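Local coordinates for protein xyloglucan-specific endo-beta-1,4-glucanase BoGH5A (Bacteroides ovatus, PDB 3ZMR) that hydrolyses internal beta-1,4-glucosidic bonds of the xyloglucan backbone with retention of configuration, releasing xyloglucan oligosaccharides, at residues G125-N130 with V170-V175; A166-V171 with A461-L466; V211-H216 with L255-T260; P390-E395 with V433-D438. All blocks are in the same frame, centred on the assembly; numbering follows the deposited sequence.

Contact 1 (G125-N130 with V170-V175). With BGC (beta-D-glucopyranose), chain C; BGC (beta-D-glucopyranose), chain B.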
# COMPACT_ATOMS: atom_id res chain seq x y z
N GLY A 125 -5.31 -10.76 11.46
CA GLY A 125 -5.69 -9.63 12.24
C GLY A 125 -7.04 -9.03 11.95
O GLY A 125 -7.89 -9.64 11.27
N VAL A 126 -7.23 -7.83 12.49
CA VAL A 126 -8.50 -7.11 12.37
C VAL A 126 -8.23 -5.61 12.25
O VAL A 126 -7.20 -5.11 12.67
CB VAL A 126 -9.40 -7.41 13.61
CG1 VAL A 126 -8.82 -6.81 14.88
CG2 VAL A 126 -10.84 -7.00 13.42
N ASN A 127 -9.18 -4.91 11.65
CA ASN A 127 -9.22 -3.48 11.61
C ASN A 127 -10.04 -2.92 12.75
O ASN A 127 -11.07 -3.49 13.10
CB ASN A 127 -9.87 -2.97 10.34
CG ASN A 127 -8.99 -3.09 9.12
OD1 ASN A 127 -8.35 -2.12 8.74
ND2 ASN A 127 -8.96 -4.26 8.49
N VAL A 128 -9.63 -1.77 13.27
CA VAL A 128 -10.47 -0.93 14.14
C VAL A 128 -11.08 0.14 13.21
O VAL A 128 -10.68 1.31 13.20
CB VAL A 128 -9.68 -0.28 15.30
CG1 VAL A 128 -10.60 0.52 16.22
CG2 VAL A 128 -8.97 -1.34 16.11
N GLY A 129 -12.02 -0.30 12.39
CA GLY A 129 -12.58 0.52 11.36
C GLY A 129 -13.64 1.51 11.84
O GLY A 129 -14.21 1.37 12.93
N ASN A 130 -13.87 2.51 10.99
CA ASN A 130 -14.87 3.58 11.23
C ASN A 130 -14.67 4.26 12.57
O ASN A 130 -15.63 4.62 13.29
CB ASN A 130 -16.29 3.07 11.08
CG ASN A 130 -16.72 2.92 9.63
OD1 ASN A 130 -15.93 3.02 8.69
ND2 ASN A 130 -18.01 2.62 9.46
N VAL A 170 -2.41 -8.94 14.85
CA VAL A 170 -2.23 -7.65 14.17
C VAL A 170 -3.52 -6.84 14.24
O VAL A 170 -4.60 -7.39 14.05
CB VAL A 170 -1.92 -7.82 12.65
CG1 VAL A 170 -1.65 -6.48 11.98
CG2 VAL A 170 -0.79 -8.77 12.42
N VAL A 171 -3.39 -5.55 14.45
CA VAL A 171 -4.53 -4.63 14.30
C VAL A 171 -4.12 -3.53 13.31
O VAL A 171 -3.01 -2.97 13.41
CB VAL A 171 -5.04 -4.05 15.63
CG1 VAL A 171 -3.99 -3.22 16.38
CG2 VAL A 171 -6.31 -3.25 15.44
N ARG A 172 -4.97 -3.28 12.33
CA ARG A 172 -4.86 -2.10 11.47
C ARG A 172 -5.81 -1.04 12.00
O ARG A 172 -6.99 -1.31 12.27
CB ARG A 172 -5.21 -2.46 10.02
CG ARG A 172 -5.18 -1.31 9.03
CD ARG A 172 -5.27 -1.82 7.62
NE ARG A 172 -5.28 -0.84 6.54
CZ ARG A 172 -6.39 -0.37 5.96
NH1 ARG A 172 -7.60 -0.66 6.41
NH2 ARG A 172 -6.30 0.42 4.89
N ILE A 173 -5.24 0.15 12.23
CA ILE A 173 -5.92 1.33 12.75
C ILE A 173 -5.92 2.38 11.65
O ILE A 173 -4.94 3.12 11.49
CB ILE A 173 -5.25 1.86 14.03
CG1 ILE A 173 -5.14 0.76 15.09
CG2 ILE A 173 -6.01 3.07 14.58
CD1 ILE A 173 -4.47 1.18 16.39
N PRO A 174 -7.00 2.46 10.85
CA PRO A 174 -7.13 3.57 9.91
C PRO A 174 -7.16 4.90 10.69
O PRO A 174 -7.77 4.98 11.78
CB PRO A 174 -8.50 3.30 9.26
CG PRO A 174 -8.68 1.84 9.35
CD PRO A 174 -8.11 1.49 10.68
N VAL A 175 -6.49 5.92 10.16
CA VAL A 175 -6.45 7.23 10.82
C VAL A 175 -6.68 8.34 9.81
O VAL A 175 -6.15 8.34 8.69
CB VAL A 175 -5.10 7.49 11.53
CG1 VAL A 175 -5.17 8.74 12.42
CG2 VAL A 175 -4.68 6.30 12.37
C2 BGC C . -17.32 1.26 5.80
C3 BGC C . -18.58 2.12 5.90
C4 BGC C . -18.18 3.61 5.85
C5 BGC C . -17.31 3.84 4.63
C6 BGC C . -16.83 5.26 4.45
C1 BGC C . -16.46 1.64 4.59
O2 BGC C . -17.72 -0.11 5.71
O3 BGC C . -19.33 1.88 7.09
O4 BGC C . -19.32 4.46 5.68
O5 BGC C . -16.16 3.01 4.69
O6 BGC C . -16.61 5.41 3.07
C2 BGC B . -20.37 6.55 6.17
C3 BGC B . -20.77 7.55 7.26
C4 BGC B . -21.43 6.80 8.43
C5 BGC B . -20.59 5.60 8.85
C6 BGC B . -21.25 4.77 9.93
C1 BGC B . -19.58 5.39 6.74
O2 BGC B . -19.63 7.21 5.14
O3 BGC B . -21.60 8.57 6.65
O4 BGC B . -21.56 7.62 9.61
O5 BGC B . -20.35 4.74 7.74
O6 BGC B . -22.50 4.25 9.45
O HOH W 1 -9.25 3.63 13.66

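Contact 2 (A166-V171 with A461-L466)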
# COMPACT_ATOMS: atom_id res chain seq x y z
N ALA A 166 -8.51 -13.39 21.51
CA ALA A 166 -9.26 -14.18 20.53
C ALA A 166 -8.34 -14.89 19.52
O ALA A 166 -8.79 -15.74 18.75
CB ALA A 166 -10.23 -13.27 19.81
N GLY A 167 -7.06 -14.52 19.49
CA GLY A 167 -6.11 -15.17 18.59
C GLY A 167 -5.60 -14.33 17.43
O GLY A 167 -4.91 -14.83 16.56
N PHE A 168 -5.91 -13.04 17.46
CA PHE A 168 -5.39 -12.11 16.45
C PHE A 168 -4.06 -11.55 16.92
O PHE A 168 -3.89 -11.24 18.09
CB PHE A 168 -6.36 -10.97 16.22
CG PHE A 168 -7.67 -11.41 15.65
CD1 PHE A 168 -7.76 -11.73 14.32
CD2 PHE A 168 -8.79 -11.54 16.46
CE1 PHE A 168 -8.95 -12.13 13.77
CE2 PHE A 168 -10.00 -11.95 15.90
CZ PHE A 168 -10.08 -12.24 14.56
N ASP A 169 -3.15 -11.38 15.97
CA ASP A 169 -1.84 -10.83 16.30
C ASP A 169 -1.53 -9.45 15.71
O ASP A 169 -0.49 -8.87 16.03
CB ASP A 169 -0.75 -11.83 15.98
CG ASP A 169 -0.80 -13.04 16.92
OD1 ASP A 169 -0.98 -12.90 18.18
OD2 ASP A 169 -0.71 -14.14 16.41
N VAL A 170 -2.41 -8.94 14.85
CA VAL A 170 -2.23 -7.65 14.17
C VAL A 170 -3.52 -6.84 14.24
O VAL A 170 -4.60 -7.39 14.05
CB VAL A 170 -1.92 -7.82 12.65
CG1 VAL A 170 -1.65 -6.48 11.98
CG2 VAL A 170 -0.79 -8.77 12.42
N VAL A 171 -3.39 -5.55 14.45
CA VAL A 171 -4.53 -4.63 14.30
C VAL A 171 -4.12 -3.53 13.31
O VAL A 171 -3.01 -2.97 13.41
CB VAL A 171 -5.04 -4.05 15.63
CG1 VAL A 171 -3.99 -3.22 16.38
CG2 VAL A 171 -6.31 -3.25 15.44
N ALA A 461 -14.76 -18.83 12.50
CA ALA A 461 -14.55 -19.06 11.06
C ALA A 461 -13.14 -18.62 10.63
O ALA A 461 -12.45 -19.28 9.86
CB ALA A 461 -15.59 -18.31 10.25
N ILE A 462 -12.71 -17.47 11.14
CA ILE A 462 -11.37 -16.97 10.88
C ILE A 462 -10.34 -17.95 11.45
O ILE A 462 -9.38 -18.33 10.75
CB ILE A 462 -11.14 -15.56 11.45
CG1 ILE A 462 -12.03 -14.54 10.75
CG2 ILE A 462 -9.67 -15.14 11.36
CD1 ILE A 462 -12.06 -13.18 11.42
N MET A 463 -10.53 -18.38 12.69
CA MET A 463 -9.54 -19.25 13.32
C MET A 463 -9.49 -20.62 12.62
O MET A 463 -8.43 -21.23 12.51
CB MET A 463 -9.82 -19.40 14.81
CG MET A 463 -9.69 -18.11 15.58
SD MET A 463 -8.08 -17.29 15.41
CE MET A 463 -8.54 -15.56 15.42
N LYS A 464 -10.63 -21.08 12.12
CA LYS A 464 -10.71 -22.34 11.37
C LYS A 464 -9.91 -22.18 10.07
O LYS A 464 -9.14 -23.07 9.67
CB LYS A 464 -12.16 -22.72 11.06
CG LYS A 464 -12.30 -24.07 10.35
CD LYS A 464 -13.72 -24.58 10.39
CE LYS A 464 -13.93 -25.74 9.41
NZ LYS A 464 -15.36 -25.87 8.98
N GLY A 465 -10.07 -21.05 9.40
CA GLY A 465 -9.30 -20.75 8.21
C GLY A 465 -7.81 -20.67 8.43
O GLY A 465 -7.00 -21.12 7.59
N LEU A 466 -7.43 -20.17 9.60
CA LEU A 466 -6.02 -20.04 9.95
C LEU A 466 -5.38 -21.37 10.20
O LEU A 466 -4.23 -21.59 9.85
CB LEU A 466 -5.83 -19.17 11.17
CG LEU A 466 -6.00 -17.68 11.01
CD1 LEU A 466 -5.69 -17.04 12.36
CD2 LEU A 466 -5.08 -17.14 9.93

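Contact 3 (V211-H216 with L255-T260). With GLC (alpha-D-glucopyranose), chain L; BGC (beta-D-glucopyranose), chain D.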
# COMPACT_ATOMS: atom_id res chain seq x y z
N VAL A 211 0.85 -3.39 15.13
CA VAL A 211 -0.02 -2.25 14.85
C VAL A 211 0.36 -1.63 13.52
O VAL A 211 1.53 -1.38 13.29
CB VAL A 211 0.03 -1.20 15.96
CG1 VAL A 211 -0.85 -0.01 15.61
CG2 VAL A 211 -0.37 -1.85 17.30
N ILE A 212 -0.62 -1.39 12.67
CA ILE A 212 -0.48 -0.67 11.43
C ILE A 212 -1.29 0.63 11.52
O ILE A 212 -2.50 0.58 11.82
CB ILE A 212 -0.99 -1.49 10.23
CG1 ILE A 212 -0.21 -2.79 10.03
CG2 ILE A 212 -0.95 -0.65 8.96
CD1 ILE A 212 -0.94 -3.83 9.21
N ILE A 213 -0.67 1.78 11.30
CA ILE A 213 -1.38 3.07 11.15
C ILE A 213 -1.21 3.58 9.73
O ILE A 213 -0.16 3.38 9.12
CB ILE A 213 -0.95 4.13 12.17
CG1 ILE A 213 0.55 4.42 12.10
CG2 ILE A 213 -1.37 3.69 13.57
CD1 ILE A 213 0.99 5.57 12.99
N ASN A 214 -2.23 4.24 9.20
CA ASN A 214 -2.18 4.80 7.87
C ASN A 214 -2.62 6.26 7.85
O ASN A 214 -2.83 6.88 8.90
CB ASN A 214 -2.96 3.94 6.88
CG ASN A 214 -4.46 4.15 6.95
OD1 ASN A 214 -4.97 4.91 7.78
ND2 ASN A 214 -5.18 3.41 6.14
N ILE A 215 -2.69 6.83 6.66
CA ILE A 215 -3.55 7.99 6.38
C ILE A 215 -4.65 7.45 5.46
O ILE A 215 -4.38 6.94 4.38
CB ILE A 215 -2.82 9.17 5.72
CG1 ILE A 215 -1.67 9.69 6.59
CG2 ILE A 215 -3.84 10.29 5.46
CD1 ILE A 215 -0.86 10.76 5.90
N HIS A 216 -5.91 7.53 5.89
CA HIS A 216 -7.00 6.84 5.22
C HIS A 216 -7.65 7.81 4.21
O HIS A 216 -7.07 8.85 3.87
CB HIS A 216 -8.00 6.33 6.26
CG HIS A 216 -8.77 5.11 5.84
ND1 HIS A 216 -8.18 3.88 5.74
CD2 HIS A 216 -10.09 4.92 5.55
CE1 HIS A 216 -9.09 2.97 5.41
NE2 HIS A 216 -10.27 3.58 5.31
N LEU A 255 5.36 -1.74 15.30
CA LEU A 255 4.61 -0.66 14.67
C LEU A 255 5.03 -0.48 13.23
O LEU A 255 6.22 -0.23 12.95
CB LEU A 255 4.73 0.67 15.40
CG LEU A 255 3.99 1.88 14.83
CD1 LEU A 255 2.47 1.67 14.86
CD2 LEU A 255 4.32 3.14 15.59
N LEU A 256 4.08 -0.63 12.33
CA LEU A 256 4.25 -0.45 10.88
C LEU A 256 3.44 0.75 10.41
O LEU A 256 2.39 1.08 11.00
CB LEU A 256 3.79 -1.70 10.10
CG LEU A 256 4.55 -3.03 10.32
CD1 LEU A 256 4.06 -3.78 11.54
CD2 LEU A 256 4.41 -3.93 9.09
N PHE A 257 3.96 1.42 9.37
CA PHE A 257 3.26 2.53 8.73
C PHE A 257 2.77 2.11 7.35
O PHE A 257 3.50 1.47 6.61
CB PHE A 257 4.13 3.77 8.55
CG PHE A 257 4.79 4.33 9.79
CD1 PHE A 257 4.29 4.19 11.08
CD2 PHE A 257 5.93 5.10 9.62
CE1 PHE A 257 4.94 4.76 12.14
CE2 PHE A 257 6.57 5.69 10.69
CZ PHE A 257 6.09 5.51 11.95
N ALA A 258 1.55 2.51 7.02
CA ALA A 258 0.97 2.29 5.68
C ALA A 258 0.64 3.64 5.05
O ALA A 258 -0.14 4.40 5.61
CB ALA A 258 -0.29 1.43 5.75
N GLY A 259 1.22 3.94 3.88
CA GLY A 259 1.28 5.34 3.44
C GLY A 259 -0.06 5.95 3.02
O GLY A 259 -0.31 7.15 3.24
N THR A 260 -0.89 5.12 2.39
CA THR A 260 -2.14 5.55 1.77
C THR A 260 -3.19 4.46 1.96
O THR A 260 -2.90 3.40 2.48
CB THR A 260 -1.95 5.85 0.24
OG1 THR A 260 -1.82 4.61 -0.48
CG2 THR A 260 -0.76 6.76 -0.02
C1 GLC L . -12.45 -0.04 1.80
C2 GLC L . -12.22 1.26 2.56
C3 GLC L . -13.08 1.35 3.83
C4 GLC L . -14.53 1.10 3.41
C5 GLC L . -14.63 -0.16 2.53
C6 GLC L . -16.06 -0.50 2.09
O2 GLC L . -10.85 1.39 2.83
O3 GLC L . -12.87 2.59 4.53
O4 GLC L . -15.25 0.92 4.60
O5 GLC L . -13.80 -0.05 1.40
O6 GLC L . -16.60 -1.36 3.07
C2 BGC D . -12.10 1.36 2.41
C3 BGC D . -13.00 1.31 3.66
C4 BGC D . -14.44 0.94 3.32
C5 BGC D . -14.33 -0.36 2.52
C6 BGC D . -15.71 -0.91 2.18
C1 BGC D . -12.22 0.18 1.43
O2 BGC D . -10.74 1.47 2.83
O3 BGC D . -12.96 2.60 4.29
O4 BGC D . -15.24 0.86 4.54
O5 BGC D . -13.60 -0.16 1.29
O6 BGC D . -16.47 0.18 1.63
O HOH W 2 -3.64 1.40 4.26
O HOH W 3 -3.06 8.60 2.35

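Contact 4 (P390-E395 with V433-D438). With GLC (alpha-D-glucopyranose), chain L; BGC (beta-D-glucopyranose), chain D.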
# COMPACT_ATOMS: atom_id res chain seq x y z
N PRO A 390 6.21 -9.44 0.82
CA PRO A 390 5.00 -9.92 1.48
C PRO A 390 3.81 -9.06 1.16
O PRO A 390 3.95 -7.90 0.71
CB PRO A 390 5.38 -9.85 2.95
CG PRO A 390 6.31 -8.65 3.04
CD PRO A 390 7.10 -8.74 1.75
N VAL A 391 2.63 -9.64 1.37
CA VAL A 391 1.37 -8.99 1.01
C VAL A 391 0.41 -9.06 2.19
O VAL A 391 0.14 -10.14 2.71
CB VAL A 391 0.71 -9.61 -0.24
CG1 VAL A 391 -0.57 -8.90 -0.60
CG2 VAL A 391 1.66 -9.63 -1.42
N ILE A 392 -0.09 -7.89 2.57
CA ILE A 392 -1.17 -7.76 3.52
C ILE A 392 -2.47 -7.54 2.75
O ILE A 392 -2.56 -6.67 1.89
CB ILE A 392 -0.92 -6.59 4.48
CG1 ILE A 392 0.26 -6.91 5.39
CG2 ILE A 392 -2.13 -6.30 5.36
CD1 ILE A 392 0.89 -5.69 6.05
N ILE A 393 -3.45 -8.39 3.02
CA ILE A 393 -4.83 -8.13 2.59
C ILE A 393 -5.41 -7.29 3.72
O ILE A 393 -5.89 -7.77 4.75
CB ILE A 393 -5.63 -9.43 2.31
CG1 ILE A 393 -4.93 -10.25 1.20
CG2 ILE A 393 -7.10 -9.15 1.97
CD1 ILE A 393 -4.75 -9.54 -0.12
N GLY A 394 -5.30 -5.97 3.52
CA GLY A 394 -5.53 -5.02 4.61
C GLY A 394 -6.96 -4.90 5.07
O GLY A 394 -7.21 -4.45 6.20
N GLU A 395 -7.89 -5.29 4.18
CA GLU A 395 -9.30 -5.38 4.49
C GLU A 395 -9.92 -6.51 3.68
O GLU A 395 -9.64 -6.65 2.50
CB GLU A 395 -10.05 -4.09 4.13
CG GLU A 395 -9.54 -2.82 4.76
CD GLU A 395 -10.30 -1.58 4.33
OE1 GLU A 395 -11.43 -1.71 3.78
OE2 GLU A 395 -9.75 -0.45 4.51
N VAL A 433 -1.30 -12.03 4.51
CA VAL A 433 -1.77 -11.72 5.86
C VAL A 433 -3.17 -11.09 5.82
O VAL A 433 -3.30 -9.98 5.32
CB VAL A 433 -0.83 -10.71 6.57
CG1 VAL A 433 -1.32 -10.37 7.96
CG2 VAL A 433 0.60 -11.26 6.62
N PRO A 434 -4.19 -11.79 6.34
CA PRO A 434 -5.57 -11.30 6.17
C PRO A 434 -6.05 -10.49 7.37
O PRO A 434 -6.01 -11.00 8.50
CB PRO A 434 -6.36 -12.59 6.05
CG PRO A 434 -5.65 -13.53 6.95
CD PRO A 434 -4.18 -13.19 6.81
N LEU A 435 -6.51 -9.26 7.13
CA LEU A 435 -7.05 -8.37 8.18
C LEU A 435 -8.54 -8.07 7.93
O LEU A 435 -8.92 -7.48 6.94
CB LEU A 435 -6.26 -7.07 8.27
CG LEU A 435 -4.74 -7.16 8.28
CD1 LEU A 435 -4.15 -5.76 8.42
CD2 LEU A 435 -4.28 -8.05 9.40
N TYR A 436 -9.36 -8.57 8.86
CA TYR A 436 -10.82 -8.48 8.79
C TYR A 436 -11.32 -7.06 9.00
O TYR A 436 -10.84 -6.35 9.87
CB TYR A 436 -11.44 -9.40 9.85
CG TYR A 436 -12.96 -9.41 9.84
CD1 TYR A 436 -13.67 -10.16 8.93
CD2 TYR A 436 -13.66 -8.61 10.72
CE1 TYR A 436 -15.07 -10.13 8.92
CE2 TYR A 436 -15.03 -8.54 10.69
CZ TYR A 436 -15.73 -9.32 9.80
OH TYR A 436 -17.09 -9.26 9.74
N TRP A 437 -12.32 -6.66 8.21
CA TRP A 437 -12.93 -5.34 8.30
C TRP A 437 -14.01 -5.32 9.37
O TRP A 437 -15.14 -5.77 9.15
CB TRP A 437 -13.49 -4.86 6.95
CG TRP A 437 -14.01 -3.47 7.06
CD1 TRP A 437 -15.32 -3.08 7.00
CD2 TRP A 437 -13.25 -2.26 7.29
NE1 TRP A 437 -15.41 -1.73 7.17
CE2 TRP A 437 -14.18 -1.19 7.37
CE3 TRP A 437 -11.92 -1.98 7.46
CZ2 TRP A 437 -13.79 0.16 7.59
CZ3 TRP A 437 -11.53 -0.66 7.68
CH2 TRP A 437 -12.46 0.39 7.74
N ASP A 438 -13.66 -4.80 10.54
CA ASP A 438 -14.58 -4.57 11.66
C ASP A 438 -14.79 -3.08 11.73
O ASP A 438 -13.84 -2.33 11.98
CB ASP A 438 -14.00 -5.16 12.94
CG ASP A 438 -14.85 -4.89 14.18
OD1 ASP A 438 -15.36 -3.75 14.33
OD2 ASP A 438 -14.88 -5.79 15.05
C1 GLC L . -12.45 -0.04 1.80
C2 GLC L . -12.22 1.26 2.56
C3 GLC L . -13.08 1.35 3.83
C4 GLC L . -14.53 1.10 3.41
C5 GLC L . -14.63 -0.16 2.53
C6 GLC L . -16.06 -0.50 2.09
O2 GLC L . -10.85 1.39 2.83
O3 GLC L . -12.87 2.59 4.53
O4 GLC L . -15.25 0.92 4.60
O5 GLC L . -13.80 -0.05 1.40
O6 GLC L . -16.60 -1.36 3.07
C2 BGC D . -12.10 1.36 2.41
C3 BGC D . -13.00 1.31 3.66
C4 BGC D . -14.44 0.94 3.32
C5 BGC D . -14.33 -0.36 2.52
C6 BGC D . -15.71 -0.91 2.18
C1 BGC D . -12.22 0.18 1.43
O2 BGC D . -10.74 1.47 2.83
O3 BGC D . -12.96 2.60 4.29
O4 BGC D . -15.24 0.86 4.54
O5 BGC D . -13.60 -0.16 1.29
O6 BGC D . -16.47 0.18 1.63

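Contact 1 (G125-N130 with V170-V175)
Asn127 and Arg172 lie side by side on neighbouring parallel strands, their polar ends turned the same way. Arg172 NH1 donates to Asn127 OD1 at 2.9 Å, with 164° at the hydrogen. The acceptor sits in the guanidinium plane, although the amide stands 82° to it. An extended chain, with CG anti to the backbone N (chi1 178°), carries the arginine tip this far. Salt bridges to Glu334 and Glu395 and a bond to Asn261 also hold that tip, while Asn127 ND2 serves Gly394 O and Tyr436 O. The asparagine amide suits its place because it can accept from the arginine and donate to backbone oxygens.

The backbone ladder runs Val126 N to Val170 O (3.1 Å), Arg172 N to Val126 O (2.9 Å) and Val128 N to Arg172 O (2.9 Å). Gly125 must be small here, since a side chain would collide with Val170 O. Beyond the strands a water donates to both Val128 O (2.8 Å) and Pro174 O (2.7 Å).

Apolar packing lies on the side of Val126 and Val171. There Val128 CG2 also reaches Val171 CG2 at 3.3 Å, a tight pair, and both valines rest on Phe160 of helix 157-165; beta-branched residues fill this strand-helix interface well.

One sugar bond extends the contact: Asn130 ND2 donates to O3 of a bound glucose at 2.8 Å. These are the first two strands of a (beta/alpha)8, or TIM, barrel, with polar groups inside, aliphatic ones against a helix, and the active site at the C-terminal rim.

Contact 2 (A166-V171 with A461-L466)
Met463 gives up the most surface here, and its methyl group sits on the ring of Phe168. CE lies 3.8 Å from the centroid of the Phe168 ring and only 11° off the ring normal, a CH-pi contact almost over the middle of the face. The thioether gets there by bending at chi2 and chi3, which brings CE over the ring; a flexible, unbranched methionine suits this better than a stiff side chain would. The same methyl reaches the backbone, with Met463 CE 3.3 Å from Ala166 O.

Phe168 offers its edge as well as its face. Ile462 CD1 approaches Phe168 CZ at 3.8 Å near the ring plane, the two side chains crossing at about a right angle. Neighbouring residues of one helix turn therefore grip the ring from above and from its rim.

Gly167, just before the ring, ends helix 157-165 in a Schellman motif. Its positive phi (110°) calls for glycine, and a side chain there would also be squeezed against Met463 SD.

Helix 456-471 thus packs on the short connection leading into strand 170-173. Phe168 also touches Ile163 of helix 157-165 and Leu445 of a loop, while Ile462 leans on Ile420 and Leu466 on Val424, both of helix 406-429. The contact lies on the outer layer of the barrel, where the C-terminal helix spans from helix 406-429 to the end of helix 157-165.

Contact 3 (V211-H216 with L255-T260)
Asn214 CB lies 3.1 Å from Ala258 O and also touches the Ala258 methyl, on the inner side of two parallel strands of the (beta/alpha)8 barrel. From that CB the asparagine turns its CG between the backbone N and the carbonyl carbon (chi1 79°). OD1 accepts from Val175 N, just beyond strand 170-173. ND2 has two tasks: it donates to His216 ND1 at 3.1 Å, in the plane of the imidazole, and to a water that donates to Thr260 O. With ND1 used as an acceptor, the imidazole offers its N-H at NE2, which donates to the bound glucose, 2.9 Å from O3 of the alpha anomer. Asn214 is thus a second-shell residue fixing the rotation of a substrate-binding ring. A leucine in place of His216 would probably leave Asn214 ND2 without its ring acceptor and the sugar O3 without this donor.

The ladder runs Leu256 N to Val211 O (2.8 Å, nearly straight at 178°), Ile213 N to Leu256 O (3.2 Å) and Ala258 N to Ile213 O (2.8 Å). The Ala258 methyl fits between Ile212 CG2 and Asn214 CB, a place suited to a small side chain. On the outer side Ile213 CG1 meets Phe257 CD1 at 3.9 Å, and Ile213 and Leu255 pack on helices 191-206 and 227-248, with Val211 on the first of these; aliphatic side chains suit this helix-covered side.

Past the strands the direct ladder gives way to a water that donates to both Ile215 O and Gly259 O, whereas Ile215 N, 3.7 Å from Ala258 O, is buried without a hydrogen-bond partner.

Contact 4 (P390-E395 with V433-D438)
Glu395 and Trp437 lie side by side at the ends of adjacent parallel strands, the carboxylate 23° from the plane of the indole. Glu395 CD is 3.5 Å from Trp437 CE3, and OE1 lies over one face of the indole, toward its rim. Each carboxylate oxygen has partners: OE1 is bonded to Tyr338 OH, and OE2, besides its bridge to Arg172, lies 2.7 Å from O2 of the bound glucose. An extended chain beyond CG (chi2 178°) carries the acid out to the sugar.

In Trp437, CG anti to the backbone N (chi1 -175°) swings the indole over toward Glu395. The face it gives to the acid also carries C3 of the glucose, and its NE1 donates to O2 of the next glucose along the chain. An alanine in place of Trp437 would probably uncover one side of the sugar and of the Glu395 carboxylate, and leave O2 of the next glucose without its indole donor.

Below, the backbone is paired by Val433 N to Val391 O (3.0 Å), Ile393 N to Val433 O (2.8 Å) and Leu435 N to Ile393 O (2.9 Å). Pro434, with no N-H, costs this ladder nothing. Leu435 O receives a CA-H contact from Glu395 CA at 3.2 Å. Ile392 CG2 meets Leu435 CD1 at 3.7 Å, apolar filling for the barrel interior.

Strands 391-396 and 433-436, joined by helix 406-429, form a beta-alpha-beta unit of the TIM barrel. Its C-terminal rim carries the probable nucleophile, Glu395, beside a tryptophan that covers the sugar, as expected of a retaining family 5 glycoside hydrolase.

In the fold
Contacts 1, 3 and 4 are three seams of one eight-stranded parallel barrel: contact 1 joins its first two strands, contact 3 the third and fourth, and contact 4 the last two. They come in that order along the chain, contacts 3 and 4 between the two segments of contact 2. Strand 433-436 pairs with strand 125-127, which closes the barrel and sets contacts 1 and 4 with centres about 9 Å apart. Contacts 1 and 3 are equally close, through strands 170-173 and 210-214. All three bring residues to one sugar-binding rim. Contact 2 shares Val170 and Val171 with contact 1 but lies outside, about 20 Å from contact 3 between centres, packing the C-terminal helix on the wall.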